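Local structure of alpha-fucosidase (Bifidobacterium bifidum, 2EAB) at residues Y381-S386 against G768-T773; N396-W401 against A762-D767. The protein probably hydrolyses alpha-1,2-linked L-fucose from glycans, this chain being the family 95 glycoside hydrolase catalytic part of a longer protein. One frame throughout, in Å; residues are numbered along the deposited sequence.

Contact 1 (Y381-S386 against G768-T773); sequences YLTIGS and GNFGNT. With CA (calcium ion), chain C.
Leu382 opens the meeting of helices 365-386 and 767-780, both in the family 95 catalytic domain. Its CB lies 3.9 Å from CE1 of Phe770, while its CD1 lies 3.8 Å from CG of Asn769, whose amide is tied to Leu757 O and Asp759 N. The ring comes up edge-first, with the backbone atoms Leu382 C and Thr383 N close to its plane. One residue on, Thr383 OG1 is 3.2 Å from Phe770 CE1, approaching obliquely in a packing contact; with OG1 beside its own backbone N (chi1 -54°), its hydrogen bond goes to Gly379 O, one turn earlier in the helix. Ser386 ends the helix. Its OG turns back to donate to Leu382 O at 2.8 Å, and its own carbonyl oxygen binds calcium at 2.7 Å, together with Glu77 and Leu393. An alanine in place of Phe770 would probably open a gap between the helices and leave Leu382 CB and Thr383 OG1 without their aromatic neighbour. The axes of the two segments approach to 10.5 Å, and the Phe770 side chain fills part of the space between them. Around this buried crossing, Leu382 rests on Pro53 of strand 52-55, and Ile384 packs against helix 316-331.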
# COMPACT_ATOMS: atom_id res chain seq x y z
N TYR A 381 11.22 -1.01 4.08
CA TYR A 381 11.55 -2.42 4.31
C TYR A 381 10.36 -3.34 4.00
O TYR A 381 10.51 -4.36 3.32
CB TYR A 381 12.03 -2.61 5.75
CG TYR A 381 12.20 -4.06 6.11
CD1 TYR A 381 13.38 -4.73 5.83
CD2 TYR A 381 11.16 -4.78 6.71
CE1 TYR A 381 13.54 -6.08 6.14
CE2 TYR A 381 11.30 -6.12 7.02
CZ TYR A 381 12.49 -6.76 6.73
OH TYR A 381 12.63 -8.09 7.03
N LEU A 382 9.19 -2.97 4.51
CA LEU A 382 8.00 -3.81 4.40
C LEU A 382 7.50 -3.90 2.96
O LEU A 382 6.88 -4.89 2.59
CB LEU A 382 6.88 -3.33 5.33
CG LEU A 382 7.14 -3.53 6.83
CD1 LEU A 382 6.10 -2.78 7.63
CD2 LEU A 382 7.16 -5.02 7.22
N THR A 383 7.78 -2.86 2.17
CA THR A 383 7.49 -2.91 0.74
C THR A 383 8.36 -3.97 0.06
O THR A 383 7.87 -4.81 -0.69
CB THR A 383 7.71 -1.55 0.04
OG1 THR A 383 6.97 -0.52 0.71
CG2 THR A 383 7.26 -1.60 -1.41
N ILE A 384 9.67 -3.93 0.34
CA ILE A 384 10.59 -4.92 -0.20
C ILE A 384 10.18 -6.35 0.19
O ILE A 384 10.23 -7.26 -0.63
CB ILE A 384 12.05 -4.64 0.24
CG1 ILE A 384 12.47 -3.22 -0.16
CG2 ILE A 384 13.01 -5.68 -0.34
CD1 ILE A 384 13.76 -2.75 0.49
N GLY A 385 9.76 -6.53 1.44
CA GLY A 385 9.36 -7.85 1.92
C GLY A 385 8.06 -8.39 1.35
O GLY A 385 7.89 -9.61 1.25
N SER A 386 7.14 -7.51 0.96
CA SER A 386 5.79 -7.92 0.56
C SER A 386 5.41 -7.70 -0.91
O SER A 386 4.42 -8.26 -1.38
CB SER A 386 4.73 -7.25 1.44
OG SER A 386 4.67 -5.85 1.20
N GLY A 768 -1.09 1.78 7.42
CA GLY A 768 -0.50 2.90 8.16
C GLY A 768 1.02 2.91 8.21
O GLY A 768 1.62 3.97 8.34
N ASN A 769 1.64 1.73 8.10
CA ASN A 769 3.10 1.67 7.97
C ASN A 769 3.55 2.36 6.68
O ASN A 769 4.47 3.19 6.68
CB ASN A 769 3.61 0.23 7.98
CG ASN A 769 3.65 -0.38 9.37
OD1 ASN A 769 2.90 -1.31 9.67
ND2 ASN A 769 4.53 0.14 10.22
N PHE A 770 2.88 2.01 5.59
CA PHE A 770 3.17 2.62 4.30
C PHE A 770 2.76 4.10 4.26
O PHE A 770 3.46 4.93 3.67
CB PHE A 770 2.50 1.83 3.18
CG PHE A 770 2.97 0.39 3.08
CD1 PHE A 770 4.32 0.08 2.99
CD2 PHE A 770 2.04 -0.65 3.05
CE1 PHE A 770 4.75 -1.23 2.87
CE2 PHE A 770 2.46 -1.97 2.91
CZ PHE A 770 3.82 -2.26 2.84
N GLY A 771 1.66 4.42 4.93
CA GLY A 771 1.19 5.80 5.02
C GLY A 771 2.16 6.70 5.75
O GLY A 771 2.35 7.86 5.39
N ASN A 772 2.80 6.16 6.79
CA ASN A 772 3.81 6.91 7.53
C ASN A 772 4.99 7.29 6.63
O ASN A 772 5.38 8.46 6.55
CB ASN A 772 4.29 6.10 8.74
CG ASN A 772 5.37 6.80 9.52
OD1 ASN A 772 6.53 6.83 9.09
ND2 ASN A 772 5.01 7.38 10.66
N THR A 773 5.54 6.31 5.92
CA THR A 773 6.66 6.54 5.01
C THR A 773 6.29 7.60 3.97
O THR A 773 7.06 8.52 3.72
CB THR A 773 7.09 5.23 4.33
OG1 THR A 773 7.45 4.29 5.35
CG2 THR A 773 8.27 5.44 3.39
CA CA C . 2.86 -10.10 -2.53

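Contact 2 (N396-W401 against A762-D767); sequences NLQGIW and APFQID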
# COMPACT_ATOMS: atom_id res chain seq x y z
N ASN A 396 -1.29 -7.06 0.50
CA ASN A 396 -2.67 -7.05 0.97
C ASN A 396 -2.78 -6.23 2.27
O ASN A 396 -1.86 -5.48 2.61
CB ASN A 396 -3.25 -8.48 1.08
CG ASN A 396 -2.50 -9.37 2.06
OD1 ASN A 396 -2.19 -8.96 3.18
ND2 ASN A 396 -2.25 -10.62 1.66
N LEU A 397 -3.89 -6.35 3.00
CA LEU A 397 -4.06 -5.57 4.23
C LEU A 397 -2.97 -5.82 5.27
O LEU A 397 -2.79 -5.02 6.18
CB LEU A 397 -5.42 -5.85 4.88
CG LEU A 397 -6.67 -5.20 4.28
CD1 LEU A 397 -7.89 -5.69 5.03
CD2 LEU A 397 -6.58 -3.68 4.33
N GLN A 398 -2.26 -6.94 5.12
CA GLN A 398 -1.20 -7.33 6.04
C GLN A 398 0.14 -7.55 5.34
O GLN A 398 1.05 -8.15 5.90
CB GLN A 398 -1.63 -8.57 6.85
CG GLN A 398 -2.83 -8.27 7.73
CD GLN A 398 -3.30 -9.44 8.59
OE1 GLN A 398 -2.53 -10.35 8.91
NE2 GLN A 398 -4.56 -9.39 8.99
N GLY A 399 0.25 -7.01 4.12
CA GLY A 399 1.44 -7.20 3.30
C GLY A 399 1.40 -8.60 2.74
O GLY A 399 0.72 -8.86 1.74
N ILE A 400 2.14 -9.50 3.39
CA ILE A 400 2.03 -10.94 3.18
C ILE A 400 1.98 -11.72 4.50
O ILE A 400 1.96 -12.95 4.47
CB ILE A 400 3.19 -11.53 2.30
CG1 ILE A 400 4.57 -11.26 2.92
CG2 ILE A 400 3.08 -11.07 0.86
CD1 ILE A 400 5.70 -12.03 2.27
N TRP A 401 1.97 -11.02 5.63
CA TRP A 401 2.20 -11.66 6.94
C TRP A 401 0.92 -11.82 7.73
O TRP A 401 0.23 -10.85 7.99
CB TRP A 401 3.24 -10.86 7.75
CG TRP A 401 4.55 -10.75 7.04
CD1 TRP A 401 5.52 -11.70 6.97
CD2 TRP A 401 5.02 -9.64 6.26
NE1 TRP A 401 6.58 -11.26 6.21
CE2 TRP A 401 6.30 -9.99 5.76
CE3 TRP A 401 4.50 -8.38 5.94
CZ2 TRP A 401 7.06 -9.13 4.97
CZ3 TRP A 401 5.26 -7.52 5.15
CH2 TRP A 401 6.52 -7.91 4.67
N ALA A 762 -6.94 -0.91 15.90
CA ALA A 762 -6.42 -2.27 15.86
C ALA A 762 -7.37 -3.16 15.05
O ALA A 762 -8.51 -2.77 14.80
CB ALA A 762 -6.31 -2.80 17.29
N PRO A 763 -6.92 -4.36 14.64
CA PRO A 763 -5.63 -5.01 14.84
C PRO A 763 -4.57 -4.51 13.85
O PRO A 763 -4.76 -3.47 13.20
CB PRO A 763 -5.96 -6.48 14.59
CG PRO A 763 -6.99 -6.41 13.51
CD PRO A 763 -7.84 -5.22 13.87
N PHE A 764 -3.47 -5.24 13.75
CA PHE A 764 -2.41 -4.95 12.78
C PHE A 764 -3.01 -4.73 11.40
O PHE A 764 -3.76 -5.57 10.90
CB PHE A 764 -1.41 -6.11 12.74
CG PHE A 764 -0.55 -6.17 11.49
CD1 PHE A 764 0.16 -5.07 11.03
CD2 PHE A 764 -0.43 -7.37 10.81
CE1 PHE A 764 0.96 -5.16 9.88
CE2 PHE A 764 0.38 -7.48 9.68
CZ PHE A 764 1.06 -6.37 9.21
N GLN A 765 -2.66 -3.58 10.81
CA GLN A 765 -3.01 -3.23 9.43
C GLN A 765 -1.78 -2.53 8.86
O GLN A 765 -1.32 -1.54 9.41
CB GLN A 765 -4.21 -2.29 9.40
CG GLN A 765 -5.53 -2.96 9.78
CD GLN A 765 -5.98 -3.97 8.75
OE1 GLN A 765 -5.83 -5.18 8.93
NE2 GLN A 765 -6.54 -3.48 7.66
N ILE A 766 -1.25 -3.06 7.77
CA ILE A 766 0.01 -2.55 7.23
C ILE A 766 -0.12 -1.18 6.56
O ILE A 766 0.86 -0.44 6.41
CB ILE A 766 0.66 -3.57 6.28
CG1 ILE A 766 2.18 -3.39 6.21
CG2 ILE A 766 -0.02 -3.56 4.90
CD1 ILE A 766 2.92 -4.56 5.58
N ASP A 767 -1.35 -0.83 6.16
CA ASP A 767 -1.60 0.43 5.46
C ASP A 767 -0.89 1.62 6.12
O ASP A 767 -0.14 2.34 5.45
CB ASP A 767 -3.10 0.70 5.26
CG ASP A 767 -3.96 0.39 6.49
OD1 ASP A 767 -3.58 0.71 7.63
OD2 ASP A 767 -5.07 -0.15 6.29
O HOH W 1 -3.67 -2.49 5.64
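Ile766 and Trp401 show how a branched side chain can fit between an indole rim and a tight turn. In Ile766, CG1 lies anti to the backbone N (chi1 -155°) and the chain runs on extended from it, bringing CD1 to the indole edge, in its plane and 3.8 Å from Trp401 CZ3. One face of the same indole is covered over its centre by CG1 of Ile400. The other branch, Ile766 CG2, sits against the polar backbone of the turn, 3.5 Å from Gly399 N. Gly399 has a positive phi, and a side chain there would run into Ile766 CD1.

Phe764 meets the turn differently. Its CE2 lies 3.6 Å from Gln398 CB, which approaches obliquely, while Trp401 O stands at the ring edge, 3.8 Å from the same CE2 and in the ring plane. The amide of Gln398 is inclined 56° to the phenyl plane. Leu397 crosses Gln765 obliquely, its methyls lying against the amide end of that bent side chain.

These side chains flank a backbone link: Ile766 N donates to Leu397 O at 3.0 Å, nearly straight at 169°. A water gives a second bond to Leu397 O at 2.7 Å and accepts from Asp767 N at 2.9 Å, so two donors grip this buried carbonyl and the water reaches helix 767-780. The turn itself, type I from Asn396 to Gly399, is braced by an Asx turn, Gln398 N donating to Asn396 OD1.

Both segments are loop in the catalytic domain, except that Asp767 belongs to helix 767-780. Trp47 of helix 42-50 packs on Gln398, Trp401 and Phe764, the last also stacking with Phe758. Helix 424-428 touches Leu397, Ile766 and Asp767, and Trp401 NE1 bonds to Phe54 O of strand 52-55.

How the contacts relate
Trp401 of contact 2 packs against the first helix of contact 1: its CH2 lies 3.7 Å from both Leu382 O and Ser386 CB. Beside it, Ile400 CD1 comes within 3.4 Å of Gly385 O. The two buried contacts, each joining parts of the chain over 360 residues apart in sequence, thus touch, with centres 10 Å apart and contact 2 nested inside the loop closed by contact 1. The calcium belongs to contact 1 through Ser386; in contact 2 the nearest side-chain atom of Asn396 is about 7 Å from the ion, too far to bind it. Along the chain, 762-767 runs straight into 768-773, Asp767 already lying in the helix that carries Phe770.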